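Local coordinates for protein endo-n-acetyl-beta-d-glucosaminidase (PDB 4AC1) that hydrolyses the chitobiose core of N-linked glycans, as a probably secreted fungal glycoside hydrolase family 18 enzyme that deglycosylates the organism's own cellulases, at residues Lys77-Val82 and Leu151-Pro156; His105-Leu110 and Ala144-Asp149; Met130-Ile135 and Tyr172-Gln177; Arg137-Leu142 and Gly180-Trp185; Tyr186-Tyr191 and Asp204-Asn209. All coordinates share one frame; numbering follows the deposited sequence. Where two conformers were deposited one is given.

Contact 1: residues Lys77-Val82 and Leu151-Pro156; sequences KVMGMV and LITLAP
Within the (beta/alpha)8 barrel of this GH18 enzyme, Met79 meets Leu151 and Thr153 across the barrel interior. The strands 77-82 and 151-154 are not hydrogen-bonded to each other; their axes pass 8.7 Å apart at an angle of 43°, so side chains alone close the gap. Met79 illustrates how a flexible thioether does this. Its sulfur SD lies 4.1 Å from Leu151 CD1, the two side chains crossing at about a right angle. The chain bends about its CG-SD bond (chi3 63°), which carries the methyl CE to 3.6 Å from Thr153 OG1 and 3.9 Å from Thr153 CG2. The threonine hydroxyl has its polar partner in Asp123; CE meets it by van der Waals contact alone. At the edge, Lys77 CB makes a looser touch with Leu151 CD1 at 4.3 Å. Strand 121-125, which carries Asp123, pairs in parallel with both strands and lies between them, while Trp185 at the start of strand 185-189 packs on Met79 and Thr153.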
# COMPACT_ATOMS: atom_id res chain seq x y z
N LYS A 77 -6.73 4.38 9.65
CA LYS A 77 -5.62 5.26 9.32
C LYS A 77 -5.64 5.51 7.81
O LYS A 77 -5.65 4.55 7.01
CB LYS A 77 -4.28 4.64 9.74
CG LYS A 77 -4.15 4.29 11.21
CD LYS A 77 -4.37 5.47 12.13
CE LYS A 77 -4.30 5.04 13.58
NZ LYS A 77 -3.71 6.10 14.43
N VAL A 78 -5.68 6.78 7.42
CA VAL A 78 -5.73 7.12 6.01
C VAL A 78 -4.33 7.51 5.55
O VAL A 78 -3.74 8.46 6.07
CB VAL A 78 -6.78 8.22 5.71
CG1 VAL A 78 -6.71 8.66 4.25
CG2 VAL A 78 -8.18 7.69 6.02
N MET A 79 -3.82 6.77 4.57
CA MET A 79 -2.49 6.97 4.01
C MET A 79 -2.59 7.33 2.54
O MET A 79 -3.66 7.19 1.93
CB MET A 79 -1.69 5.67 4.09
CG MET A 79 -1.46 5.15 5.48
SD MET A 79 -0.74 3.51 5.55
CE MET A 79 0.87 3.78 4.77
N GLY A 80 -1.48 7.77 1.97
CA GLY A 80 -1.34 7.86 0.53
C GLY A 80 -0.36 6.81 0.04
O GLY A 80 0.38 6.23 0.85
N MET A 81 -0.37 6.56 -1.27
CA MET A 81 0.71 5.84 -1.93
C MET A 81 1.15 6.69 -3.10
O MET A 81 0.32 7.27 -3.81
CB MET A 81 0.28 4.46 -2.39
CG MET A 81 1.31 3.72 -3.23
SD MET A 81 1.10 3.94 -5.03
CE MET A 81 -0.10 2.64 -5.34
N VAL A 82 2.46 6.78 -3.26
CA VAL A 82 3.08 7.42 -4.42
C VAL A 82 3.82 6.35 -5.24
O VAL A 82 4.44 5.43 -4.68
CB VAL A 82 4.03 8.59 -3.98
CG1 VAL A 82 5.12 8.10 -3.04
CG2 VAL A 82 4.63 9.32 -5.18
N LEU A 151 3.27 6.83 9.32
CA LEU A 151 3.42 5.49 8.75
C LEU A 151 4.20 5.54 7.45
O LEU A 151 3.88 6.31 6.56
CB LEU A 151 2.06 4.81 8.54
CG LEU A 151 1.29 4.57 9.84
CD1 LEU A 151 -0.08 4.02 9.53
CD2 LEU A 151 2.05 3.64 10.81
N ILE A 152 5.26 4.75 7.36
CA ILE A 152 6.04 4.65 6.13
C ILE A 152 6.08 3.18 5.73
O ILE A 152 6.55 2.34 6.48
CB ILE A 152 7.47 5.20 6.28
CG1 ILE A 152 7.43 6.69 6.71
CG2 ILE A 152 8.26 5.06 4.98
CD1 ILE A 152 8.79 7.33 6.97
N THR A 153 5.58 2.90 4.52
CA THR A 153 5.57 1.53 4.03
C THR A 153 6.13 1.47 2.61
O THR A 153 6.30 2.50 1.96
CB THR A 153 4.14 0.93 4.09
OG1 THR A 153 3.27 1.66 3.23
CG2 THR A 153 3.58 1.01 5.49
N LEU A 154 6.45 0.26 2.16
CA LEU A 154 6.80 0.03 0.76
C LEU A 154 5.98 -1.13 0.26
O LEU A 154 5.38 -1.85 1.06
CB LEU A 154 8.30 -0.22 0.59
CG LEU A 154 9.19 0.98 0.92
CD1 LEU A 154 9.66 0.94 2.39
CD2 LEU A 154 10.34 1.08 -0.06
N ALA A 155 5.96 -1.33 -1.06
CA ALA A 155 5.21 -2.40 -1.68
C ALA A 155 6.12 -3.26 -2.58
O ALA A 155 5.93 -3.32 -3.79
CB ALA A 155 4.03 -1.81 -2.48
N PRO A 156 7.11 -3.95 -1.99
CA PRO A 156 7.91 -4.88 -2.79
C PRO A 156 7.04 -5.99 -3.37
O PRO A 156 6.09 -6.42 -2.74
CB PRO A 156 8.86 -5.48 -1.75
CG PRO A 156 8.12 -5.37 -0.45
CD PRO A 156 7.35 -4.10 -0.54

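Contact 2: residues His105-Leu110 and Ala144-Asp149; sequences HYYGQL and ADFGPD. With ZN (zinc ion), chain M.
Tyr107 donates a hydrogen bond from its phenol OH to Asp145 OD2, and this bond, with OH and OD2 2.7 Å apart, is the polar heart of the meeting between residues 105-110 and 144-149. Tyr107 CG lies anti to the backbone N (chi1 170°), which sends the ring out from its helix to Asp145, and the two side chains approach from opposite directions. OD2 sits at the edge of the tyrosine ring, near its plane, yet the hydroxyl reaches the carboxylate from above, 38° out of the carboxylate plane. The planes of ring and carboxylate are turned 57° against each other. Beside this pair, Phe146 brings its ring atom CE2 to 4.0 Å from Tyr107 OH, an oblique van der Waals touch on the same hydroxyl.

The second shell shows how such a bond is held in place. Arg141, one helical turn before Asp145, forms a salt bridge to the same OD2, so one carboxylate oxygen serves two partners. Tyr107 packs on Leu138 and Leu142, and Phe146 stacks on Phe150. Beyond Phe146 the helix ends at Gly147, which takes a positive phi. Farther on, Asp149 grips a zinc ion with both oxygens, OD1 and OD2 each 2.3 Å from the metal, away from the tyrosine. The whole is helix-to-helix packing in the outer layer of a TIM barrel, joining the consecutive helices 100-116 and 132-146.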
# COMPACT_ATOMS: atom_id res chain seq x y z
N HIS A 105 12.98 20.16 -4.33
CA HIS A 105 11.79 20.67 -4.98
C HIS A 105 10.69 19.61 -5.02
O HIS A 105 9.55 19.86 -4.62
CB HIS A 105 12.10 21.19 -6.38
CG HIS A 105 10.89 21.54 -7.18
ND1 HIS A 105 10.11 22.65 -6.89
CD2 HIS A 105 10.31 20.94 -8.24
CE1 HIS A 105 9.11 22.70 -7.74
NE2 HIS A 105 9.21 21.69 -8.58
N TYR A 106 11.02 18.42 -5.52
CA TYR A 106 10.02 17.37 -5.69
C TYR A 106 9.65 16.71 -4.36
O TYR A 106 8.48 16.42 -4.11
CB TYR A 106 10.43 16.37 -6.78
CG TYR A 106 10.45 17.03 -8.13
CD1 TYR A 106 9.27 17.47 -8.72
CD2 TYR A 106 11.65 17.27 -8.79
CE1 TYR A 106 9.28 18.11 -9.95
CE2 TYR A 106 11.67 17.92 -10.02
CZ TYR A 106 10.47 18.33 -10.59
OH TYR A 106 10.47 18.98 -11.79
N TYR A 107 10.65 16.50 -3.51
CA TYR A 107 10.38 16.03 -2.16
C TYR A 107 9.44 17.02 -1.44
O TYR A 107 8.48 16.62 -0.76
CB TYR A 107 11.66 15.77 -1.34
CG TYR A 107 11.28 15.52 0.09
CD1 TYR A 107 10.76 14.28 0.47
CD2 TYR A 107 11.31 16.56 1.04
CE1 TYR A 107 10.33 14.06 1.76
CE2 TYR A 107 10.88 16.34 2.33
CZ TYR A 107 10.39 15.08 2.68
OH TYR A 107 9.98 14.86 3.97
N GLY A 108 9.71 18.32 -1.59
CA GLY A 108 8.89 19.35 -0.95
C GLY A 108 7.43 19.24 -1.37
O GLY A 108 6.53 19.41 -0.56
N GLN A 109 7.21 18.94 -2.65
CA GLN A 109 5.85 18.71 -3.14
C GLN A 109 5.17 17.51 -2.45
O GLN A 109 3.99 17.58 -2.09
CB GLN A 109 5.84 18.49 -4.65
CG GLN A 109 6.19 19.72 -5.50
CD GLN A 109 6.07 19.41 -6.98
OE1 GLN A 109 6.10 18.25 -7.38
NE2 GLN A 109 5.92 20.43 -7.80
N LEU A 110 5.91 16.42 -2.28
CA LEU A 110 5.37 15.25 -1.60
C LEU A 110 5.04 15.56 -0.14
O LEU A 110 3.96 15.25 0.34
CB LEU A 110 6.34 14.06 -1.71
CG LEU A 110 5.92 12.75 -1.03
CD1 LEU A 110 4.63 12.18 -1.66
CD2 LEU A 110 7.05 11.72 -1.07
N ALA A 144 12.44 11.85 9.32
CA ALA A 144 12.94 13.05 9.97
C ALA A 144 11.89 14.15 10.05
O ALA A 144 11.70 14.75 11.10
CB ALA A 144 14.22 13.57 9.26
N ASP A 145 11.18 14.39 8.94
CA ASP A 145 10.22 15.49 8.88
C ASP A 145 8.88 15.22 9.56
O ASP A 145 8.26 16.14 10.09
CB ASP A 145 9.95 15.89 7.43
CG ASP A 145 11.15 16.53 6.76
OD1 ASP A 145 12.17 16.79 7.43
OD2 ASP A 145 11.06 16.78 5.55
N PHE A 146 8.44 13.97 9.52
CA PHE A 146 7.08 13.64 9.99
C PHE A 146 7.01 12.92 11.33
O PHE A 146 5.91 12.69 11.84
CB PHE A 146 6.29 12.89 8.91
CG PHE A 146 5.89 13.77 7.76
CD1 PHE A 146 4.80 14.62 7.86
CD2 PHE A 146 6.64 13.76 6.59
CE1 PHE A 146 4.46 15.45 6.80
CE2 PHE A 146 6.29 14.58 5.53
CZ PHE A 146 5.20 15.43 5.63
N GLY A 147 8.15 12.58 11.92
CA GLY A 147 8.15 11.95 13.23
C GLY A 147 8.02 10.44 13.20
O GLY A 147 7.79 9.81 12.14
N PRO A 148 8.16 9.82 14.37
CA PRO A 148 8.25 8.37 14.47
C PRO A 148 6.91 7.66 14.29
O PRO A 148 6.92 6.46 14.03
CB PRO A 148 8.78 8.15 15.90
CG PRO A 148 8.36 9.39 16.64
CD PRO A 148 8.47 10.49 15.65
N ASP A 149 5.79 8.37 14.45
CA ASP A 149 4.46 7.75 14.39
C ASP A 149 3.78 7.91 13.03
O ASP A 149 2.73 7.31 12.81
CB ASP A 149 3.55 8.27 15.53
CG ASP A 149 4.00 7.78 16.90
OD1 ASP A 149 3.58 6.69 17.32
OD2 ASP A 149 4.75 8.51 17.57
ZN ZN M . 4.93 6.93 19.20
O HOH W 1 3.62 5.38 20.04

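Contact 3: residues Met130-Ile135 and Tyr172-Gln177; sequences MSQQGI and YTALQQ
Ile135 and Leu175 form the buried, apolar half of a helix-helix contact in the outer ring of the TIM barrel, where the start of helix 132-146 meets helix 172-179. Ile135 CG2 lies 4.2 Å from Leu175 CD1, the side chains crossing at about a right angle, and both residues are packed further by Leu154 of the strand beneath.

Toward the partly exposed side, with Gln132 and Ala174, the character changes. Gln132 bends at chi2 (74°), laying its amide beside Ala174, with NE2 3.9 Å from Ala174 CB. NE2 also passes 3.6 Å from Leu175 N, but both nitrogens are donors, and no bond forms between them. The amide is fixed instead by partners nearby: OE1 accepts from Ser171 N, and NE2 bonds to Asp136 OD1. It thus ties the helix start to the residue just ahead of Tyr172. Ser131 is the N-cap of the first helix: its OG accepts from Gly134 N at 2.9 Å, with an N-H...O angle of 149°.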
# COMPACT_ATOMS: atom_id res chain seq x y z
N MET A 130 15.07 2.55 -8.72
CA MET A 130 15.53 3.70 -7.94
C MET A 130 16.81 3.26 -7.23
O MET A 130 16.90 2.12 -6.78
CB MET A 130 14.48 4.13 -6.91
CG MET A 130 14.82 5.38 -6.15
SD MET A 130 13.54 5.79 -4.96
CE MET A 130 13.86 7.55 -4.72
N SER A 131 17.78 4.17 -7.13
CA SER A 131 19.06 3.84 -6.48
C SER A 131 18.85 3.55 -5.01
O SER A 131 17.89 4.02 -4.39
CB SER A 131 20.07 4.98 -6.66
OG SER A 131 19.71 6.10 -5.87
N GLN A 132 19.77 2.77 -4.45
CA GLN A 132 19.80 2.55 -3.01
C GLN A 132 19.88 3.85 -2.22
O GLN A 132 19.16 4.04 -1.23
CB GLN A 132 20.97 1.64 -2.62
CG GLN A 132 20.80 1.01 -1.25
CD GLN A 132 19.75 -0.10 -1.27
OE1 GLN A 132 19.83 -1.01 -2.10
NE2 GLN A 132 18.75 -0.02 -0.39
N GLN A 133 20.78 4.74 -2.65
CA GLN A 133 20.94 6.02 -1.97
C GLN A 133 19.63 6.82 -2.00
O GLN A 133 19.26 7.47 -1.02
CB GLN A 133 22.05 6.83 -2.62
CG GLN A 133 22.36 8.11 -1.87
CD GLN A 133 23.31 9.04 -2.60
OE1 GLN A 133 23.67 8.79 -3.75
NE2 GLN A 133 23.71 10.12 -1.94
N GLY A 134 18.95 6.78 -3.14
CA GLY A 134 17.69 7.52 -3.31
C GLY A 134 16.57 7.05 -2.39
O GLY A 134 15.92 7.87 -1.72
N ILE A 135 16.33 5.74 -2.33
CA ILE A 135 15.26 5.24 -1.46
C ILE A 135 15.62 5.44 -0.00
O ILE A 135 14.76 5.82 0.80
CB ILE A 135 14.84 3.75 -1.77
CG1 ILE A 135 13.53 3.39 -1.05
CG2 ILE A 135 15.95 2.76 -1.43
CD1 ILE A 135 12.33 4.27 -1.47
N TYR A 172 15.93 -4.66 -1.11
CA TYR A 172 15.06 -4.59 0.07
C TYR A 172 15.75 -5.13 1.31
O TYR A 172 15.41 -4.72 2.42
CB TYR A 172 13.73 -5.29 -0.18
CG TYR A 172 12.79 -4.44 -0.99
CD1 TYR A 172 12.80 -4.49 -2.39
CD2 TYR A 172 11.91 -3.55 -0.37
CE1 TYR A 172 11.97 -3.69 -3.14
CE2 TYR A 172 11.07 -2.73 -1.12
CZ TYR A 172 11.10 -2.82 -2.50
OH TYR A 172 10.27 -2.02 -3.25
N THR A 173 16.70 -6.05 1.16
CA THR A 173 17.42 -6.52 2.34
C THR A 173 18.38 -5.44 2.83
O THR A 173 18.47 -5.21 4.03
CB THR A 173 18.16 -7.84 2.14
OG1 THR A 173 18.94 -7.74 0.95
CG2 THR A 173 17.19 -9.02 2.05
N ALA A 174 19.05 -4.73 1.92
CA ALA A 174 19.89 -3.59 2.33
C ALA A 174 19.03 -2.51 2.98
O ALA A 174 19.40 -1.97 4.02
CB ALA A 174 20.64 -3.03 1.14
N LEU A 175 17.90 -2.17 2.36
CA LEU A 175 16.97 -1.19 2.93
C LEU A 175 16.51 -1.56 4.33
O LEU A 175 16.48 -0.71 5.24
CB LEU A 175 15.75 -1.00 2.01
CG LEU A 175 14.72 0.04 2.44
CD1 LEU A 175 15.33 1.42 2.46
CD2 LEU A 175 13.52 0.00 1.50
N GLN A 176 16.13 -2.83 4.52
CA GLN A 176 15.69 -3.28 5.84
C GLN A 176 16.82 -3.09 6.86
O GLN A 176 16.57 -2.64 7.99
CB GLN A 176 15.19 -4.74 5.79
CG GLN A 176 14.99 -5.41 7.17
CD GLN A 176 13.94 -4.73 8.04
OE1 GLN A 176 12.88 -4.32 7.56
NE2 GLN A 176 14.21 -4.65 9.33
N GLN A 177 18.05 -3.40 6.47
CA GLN A 177 19.17 -3.22 7.40
C GLN A 177 19.38 -1.77 7.84
O GLN A 177 19.56 -1.49 9.02
CB GLN A 177 20.46 -3.79 6.82
CG GLN A 177 20.41 -5.31 6.65
CD GLN A 177 21.76 -5.92 6.32
OE1 GLN A 177 22.80 -5.34 6.62
NE2 GLN A 177 21.74 -7.10 5.71

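Contact 4: residues Arg137-Leu142 and Gly180-Trp185; sequences RLIARL and GNDIDW. With ZN (zinc ion), chain K.
Ile139 faces Asp182 and Ile183 with its two branches. With CG1 anti to the carbonyl carbon (chi1 -66°), the CG2 methyl is left anti to the backbone N and touches Asp182 CB at 3.8 Å, and the two side chains meet at a slant. The longer branch runs out extended to CD1, which reaches Ile183 CD1 at 3.9 Å; here the isoleucines lie at about a right angle, and CG1 of Ile183 also lies near both methyls of Ile139. A beta-branched residue can in this way pack a helix against a turn without any hydrogen bond across.

Asp182 shows a side chain with two roles. Its CB is part of the apolar packing, while its carboxylate turns to a zinc ion and binds it unevenly, OD2 at 1.9 Å from the metal and OD1 at 2.6 Å. Four waters complete the zinc's coordination, and one of them donates to Asn181 OD1 across 2.6 Å, making Asn181 a second-shell residue of the site. The same carboxylate passes the helix backbone loosely, with OD2 4.3 Å from Ala140 CA.

The 3-10 turn 180-182 leads from helix 172-179 toward strand 185-189. There Ile139 and Ile183 both pack on Leu175 of helix 172-179 and on Leu154 of strand 151-154, while Arg143, farther along helix 132-146, bonds to Asp182 O.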
# COMPACT_ATOMS: atom_id res chain seq x y z
N ARG A 137 17.48 7.79 1.33
CA ARG A 137 17.30 9.20 1.61
C ARG A 137 15.82 9.54 1.76
O ARG A 137 15.44 10.24 2.69
CB ARG A 137 17.92 10.06 0.50
CG ARG A 137 17.60 11.55 0.63
CD ARG A 137 18.27 12.40 -0.43
NE ARG A 137 17.85 12.06 -1.79
CZ ARG A 137 18.36 12.61 -2.89
NH1 ARG A 137 19.32 13.52 -2.79
NH2 ARG A 137 17.92 12.24 -4.09
N LEU A 138 14.99 9.05 0.85
CA LEU A 138 13.58 9.40 0.89
C LEU A 138 12.92 8.97 2.19
O LEU A 138 12.19 9.74 2.81
CB LEU A 138 12.87 8.78 -0.31
CG LEU A 138 11.37 9.04 -0.47
CD1 LEU A 138 11.03 10.55 -0.47
CD2 LEU A 138 10.88 8.36 -1.74
N ILE A 139 13.17 7.73 2.59
CA ILE A 139 12.61 7.19 3.82
C ILE A 139 13.15 7.93 5.04
O ILE A 139 12.39 8.31 5.92
CB ILE A 139 12.89 5.68 3.93
CG1 ILE A 139 12.12 4.97 2.81
CG2 ILE A 139 12.53 5.13 5.33
CD1 ILE A 139 12.42 3.53 2.68
N ALA A 140 14.48 8.11 5.10
CA ALA A 140 15.07 8.81 6.23
C ALA A 140 14.57 10.25 6.38
O ALA A 140 14.34 10.73 7.49
CB ALA A 140 16.61 8.78 6.15
N ARG A 141 14.41 10.93 5.25
CA ARG A 141 13.93 12.30 5.23
C ARG A 141 12.46 12.39 5.65
O ARG A 141 12.10 13.27 6.45
CB ARG A 141 14.14 12.95 3.85
CG ARG A 141 13.61 14.37 3.73
CD ARG A 141 14.28 15.36 4.67
NE ARG A 141 13.77 16.70 4.40
CZ ARG A 141 14.20 17.47 3.41
NH1 ARG A 141 15.18 17.05 2.62
NH2 ARG A 141 13.65 18.66 3.21
N LEU A 142 11.63 11.48 5.14
CA LEU A 142 10.23 11.41 5.58
C LEU A 142 10.14 11.19 7.08
O LEU A 142 9.37 11.85 7.78
CB LEU A 142 9.48 10.30 4.84
CG LEU A 142 9.02 10.63 3.42
CD1 LEU A 142 8.59 9.35 2.71
CD2 LEU A 142 7.88 11.65 3.42
N GLY A 180 15.19 -0.14 8.25
CA GLY A 180 14.11 -1.01 8.71
C GLY A 180 13.34 -0.50 9.91
O GLY A 180 12.13 -0.69 10.01
N ASN A 181 14.04 0.15 10.83
CA ASN A 181 13.39 0.75 12.00
C ASN A 181 12.51 1.94 11.64
O ASN A 181 11.71 2.39 12.47
CB ASN A 181 14.44 1.16 13.04
CG ASN A 181 15.36 2.25 12.54
OD1 ASN A 181 15.83 2.20 11.39
ND2 ASN A 181 15.65 3.23 13.39
N ASP A 182 12.66 2.47 10.43
CA ASP A 182 11.86 3.59 9.93
C ASP A 182 10.70 3.12 9.07
O ASP A 182 9.88 3.92 8.62
CB ASP A 182 12.71 4.52 9.07
CG ASP A 182 13.91 5.09 9.79
OD1 ASP A 182 13.96 5.11 11.04
OD2 ASP A 182 14.83 5.54 9.08
N ILE A 183 10.61 1.82 8.83
CA ILE A 183 9.62 1.26 7.91
C ILE A 183 8.65 0.44 8.75
O ILE A 183 9.06 -0.47 9.46
CB ILE A 183 10.29 0.39 6.82
CG1 ILE A 183 11.15 1.26 5.90
CG2 ILE A 183 9.23 -0.39 6.04
CD1 ILE A 183 12.17 0.47 5.09
N ASP A 184 7.37 0.76 8.65
CA ASP A 184 6.38 0.08 9.48
C ASP A 184 6.01 -1.31 8.99
O ASP A 184 5.86 -2.22 9.80
CB ASP A 184 5.15 0.97 9.72
CG ASP A 184 5.52 2.23 10.45
OD1 ASP A 184 5.74 2.15 11.68
OD2 ASP A 184 5.68 3.28 9.81
N TRP A 185 5.86 -1.46 7.67
CA TRP A 185 5.62 -2.78 7.08
C TRP A 185 5.80 -2.74 5.57
O TRP A 185 5.97 -1.67 4.97
CB TRP A 185 4.24 -3.36 7.46
CG TRP A 185 3.07 -2.74 6.76
CD1 TRP A 185 2.56 -3.08 5.54
CD2 TRP A 185 2.24 -1.66 7.24
NE1 TRP A 185 1.48 -2.30 5.22
CE2 TRP A 185 1.26 -1.43 6.26
CE3 TRP A 185 2.24 -0.87 8.41
CZ2 TRP A 185 0.30 -0.43 6.38
CZ3 TRP A 185 1.27 0.11 8.54
CH2 TRP A 185 0.31 0.32 7.52
ZN ZN K . 16.28 5.90 10.31
O HOH W 2 17.26 3.98 10.21
O HOH W 3 17.95 6.96 10.29
O HOH W 4 17.18 6.19 8.14
O HOH W 5 15.37 7.86 11.09

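Contact 5: residues Tyr186-Tyr191 and Asp204-Asn209; sequences YNTQFY and DRIVAN. With ZN (zinc ion), chain I; ACT (acetate ion), chain D.
Thr188 and Phe190 are the residues through which 186-191 meets Ile206 of helix 201-208. The segment begins with Tyr186, whose carbonyl O receives a weak hydrogen bond from Thr188 OG1 (3.1 Å). Thr188 holds OG1 beside its backbone N (chi1 -55°) and CG2 anti to it, which points this methyl at Ile206, tip to tip, 4.1 Å from CD1. Gln189 faces the barrel's inside: its OE1 binds a zinc ion together with Glu127 and lies 3.1 Å from O of an acetate ion, probably from the crystallisation liquor. Phe190, at the centre of an inverse gamma turn, brings its ring atom CZ to 3.7 Å from the same Ile206 CD1. One methyl thus serves both residues, a strand and the turn after it packing on a helix. Tyr191 OH donates to acetate O, 2.6 Å away; that oxygen lies at the ring edge, in plane. Beyond Ile206, Asn209 and Asp163 share another zinc. Ile206 and Thr188 also pack on Val216, within the beta-alpha-beta unit of strand 185-189, helix 201-208 and strand 216-221.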
# COMPACT_ATOMS: atom_id res chain seq x y z
N TYR A 186 5.77 -3.94 4.98
CA TYR A 186 5.89 -4.15 3.55
C TYR A 186 4.57 -4.70 3.01
O TYR A 186 4.13 -5.79 3.42
CB TYR A 186 7.05 -5.11 3.25
CG TYR A 186 8.39 -4.64 3.78
CD1 TYR A 186 9.17 -3.75 3.03
CD2 TYR A 186 8.89 -5.08 5.01
CE1 TYR A 186 10.38 -3.30 3.50
CE2 TYR A 186 10.12 -4.63 5.49
CZ TYR A 186 10.86 -3.75 4.72
OH TYR A 186 12.08 -3.31 5.21
N ASN A 187 3.94 -3.94 2.12
CA ASN A 187 2.74 -4.35 1.41
C ASN A 187 3.19 -5.28 0.30
O ASN A 187 3.48 -4.86 -0.82
CB ASN A 187 2.05 -3.12 0.82
CG ASN A 187 1.44 -2.25 1.89
OD1 ASN A 187 0.55 -2.69 2.62
ND2 ASN A 187 1.93 -1.01 2.00
N THR A 188 3.27 -6.56 0.64
CA THR A 188 4.06 -7.48 -0.19
C THR A 188 3.18 -8.08 -1.29
O THR A 188 2.14 -8.68 -1.01
CB THR A 188 4.76 -8.54 0.68
OG1 THR A 188 5.55 -7.88 1.68
CG2 THR A 188 5.70 -9.40 -0.13
N GLN A 189 3.58 -7.87 -2.54
CA GLN A 189 2.72 -8.23 -3.66
C GLN A 189 2.89 -9.71 -4.05
O GLN A 189 3.83 -10.06 -4.77
CB GLN A 189 2.98 -7.30 -4.86
CG GLN A 189 3.03 -5.82 -4.49
CD GLN A 189 3.01 -4.90 -5.69
OE1 GLN A 189 2.28 -5.15 -6.65
NE2 GLN A 189 3.80 -3.83 -5.67
N PHE A 190 1.98 -10.55 -3.55
CA PHE A 190 1.93 -11.98 -3.90
C PHE A 190 1.04 -12.18 -5.13
O PHE A 190 -0.01 -12.85 -5.07
CB PHE A 190 1.41 -12.83 -2.73
CG PHE A 190 2.35 -12.89 -1.53
CD1 PHE A 190 2.34 -11.89 -0.56
CD2 PHE A 190 3.22 -13.97 -1.37
CE1 PHE A 190 3.19 -11.96 0.54
CE2 PHE A 190 4.07 -14.05 -0.27
CZ PHE A 190 4.05 -13.04 0.69
N TYR A 191 1.46 -11.60 -6.24
CA TYR A 191 0.72 -11.69 -7.50
C TYR A 191 1.62 -11.24 -8.64
O TYR A 191 2.78 -10.90 -8.42
CB TYR A 191 -0.60 -10.90 -7.44
CG TYR A 191 -0.56 -9.51 -6.84
CD1 TYR A 191 -0.30 -8.38 -7.63
CD2 TYR A 191 -0.91 -9.31 -5.49
CE1 TYR A 191 -0.32 -7.08 -7.08
CE2 TYR A 191 -0.94 -8.03 -4.95
CZ TYR A 191 -0.65 -6.92 -5.73
OH TYR A 191 -0.70 -5.67 -5.15
N ASP A 204 6.94 -17.98 4.19
CA ASP A 204 7.97 -18.58 5.06
C ASP A 204 9.39 -18.25 4.58
O ASP A 204 10.29 -17.99 5.38
CB ASP A 204 7.83 -20.11 5.14
CG ASP A 204 6.60 -20.58 5.94
OD1 ASP A 204 6.04 -19.84 6.78
OD2 ASP A 204 6.22 -21.75 5.75
N ARG A 205 9.61 -18.29 3.26
CA ARG A 205 10.91 -17.95 2.69
C ARG A 205 11.29 -16.49 2.97
O ARG A 205 12.44 -16.16 3.29
CB ARG A 205 10.92 -18.26 1.19
CG ARG A 205 12.31 -18.27 0.55
CD ARG A 205 12.27 -18.68 -0.93
NE ARG A 205 11.71 -20.01 -1.12
CZ ARG A 205 10.51 -20.28 -1.62
NH1 ARG A 205 9.69 -19.31 -1.99
NH2 ARG A 205 10.12 -21.55 -1.74
N ILE A 206 10.30 -15.60 2.87
CA ILE A 206 10.52 -14.19 3.15
C ILE A 206 10.91 -14.00 4.63
O ILE A 206 11.87 -13.29 4.94
CB ILE A 206 9.26 -13.38 2.80
CG1 ILE A 206 9.10 -13.28 1.28
CG2 ILE A 206 9.31 -12.01 3.45
CD1 ILE A 206 7.71 -12.86 0.80
N VAL A 207 10.20 -14.68 5.53
CA VAL A 207 10.52 -14.59 6.96
C VAL A 207 11.94 -15.10 7.24
O VAL A 207 12.69 -14.48 7.99
CB VAL A 207 9.47 -15.32 7.83
CG1 VAL A 207 9.94 -15.42 9.28
CG2 VAL A 207 8.13 -14.60 7.75
N ALA A 208 12.30 -16.20 6.59
CA ALA A 208 13.64 -16.79 6.73
C ALA A 208 14.73 -15.89 6.16
O ALA A 208 15.90 -16.02 6.52
CB ALA A 208 13.68 -18.17 6.09
N ASN A 209 14.36 -14.96 5.27
CA ASN A 209 15.28 -13.99 4.68
C ASN A 209 15.39 -12.69 5.50
O ASN A 209 15.96 -11.70 5.03
CB ASN A 209 14.90 -13.68 3.22
CG ASN A 209 16.09 -13.21 2.40
OD1 ASN A 209 17.22 -13.67 2.62
ND2 ASN A 209 15.85 -12.32 1.45
ZN ZN I . 18.97 -14.00 1.54
C ACT D . 0.39 -2.62 -6.03
O ACT D . -0.31 -3.50 -6.56
OXT ACT D . 1.16 -1.99 -6.78
CH3 ACT D . 0.32 -2.37 -4.56
O HOH W 6 20.80 -14.44 0.73
O HOH W 7 19.40 -12.07 1.64
O HOH W 8 18.61 -16.15 1.62
O HOH W 9 19.81 -14.21 3.26

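Read together, the five contacts trace a sector of the barrel from its interior to its outer helices. Helix 132-146 serves contacts 2, 3 and 4, and Leu175 joins the last two, its CD1 3.6 Å from Ile139 CD1. Contact 1 is tied to contact 3 where Leu154 CD2 lies 3.7 Å from Leu175 CD2. Contact 5 leans on the same strand and the residue after it: Asn187 N is 2.7 Å from Leu154 O, and Gln189 NE2 2.9 Å from Ala155 O, beside the zinc that Gln189 OE1 shares with Glu127. Asp123, Asp125 and Glu127 match the acidic signature of family 18, consistent with a catalytic centre here; Thr153 is about 8 Å from Asp125, side chain to side chain.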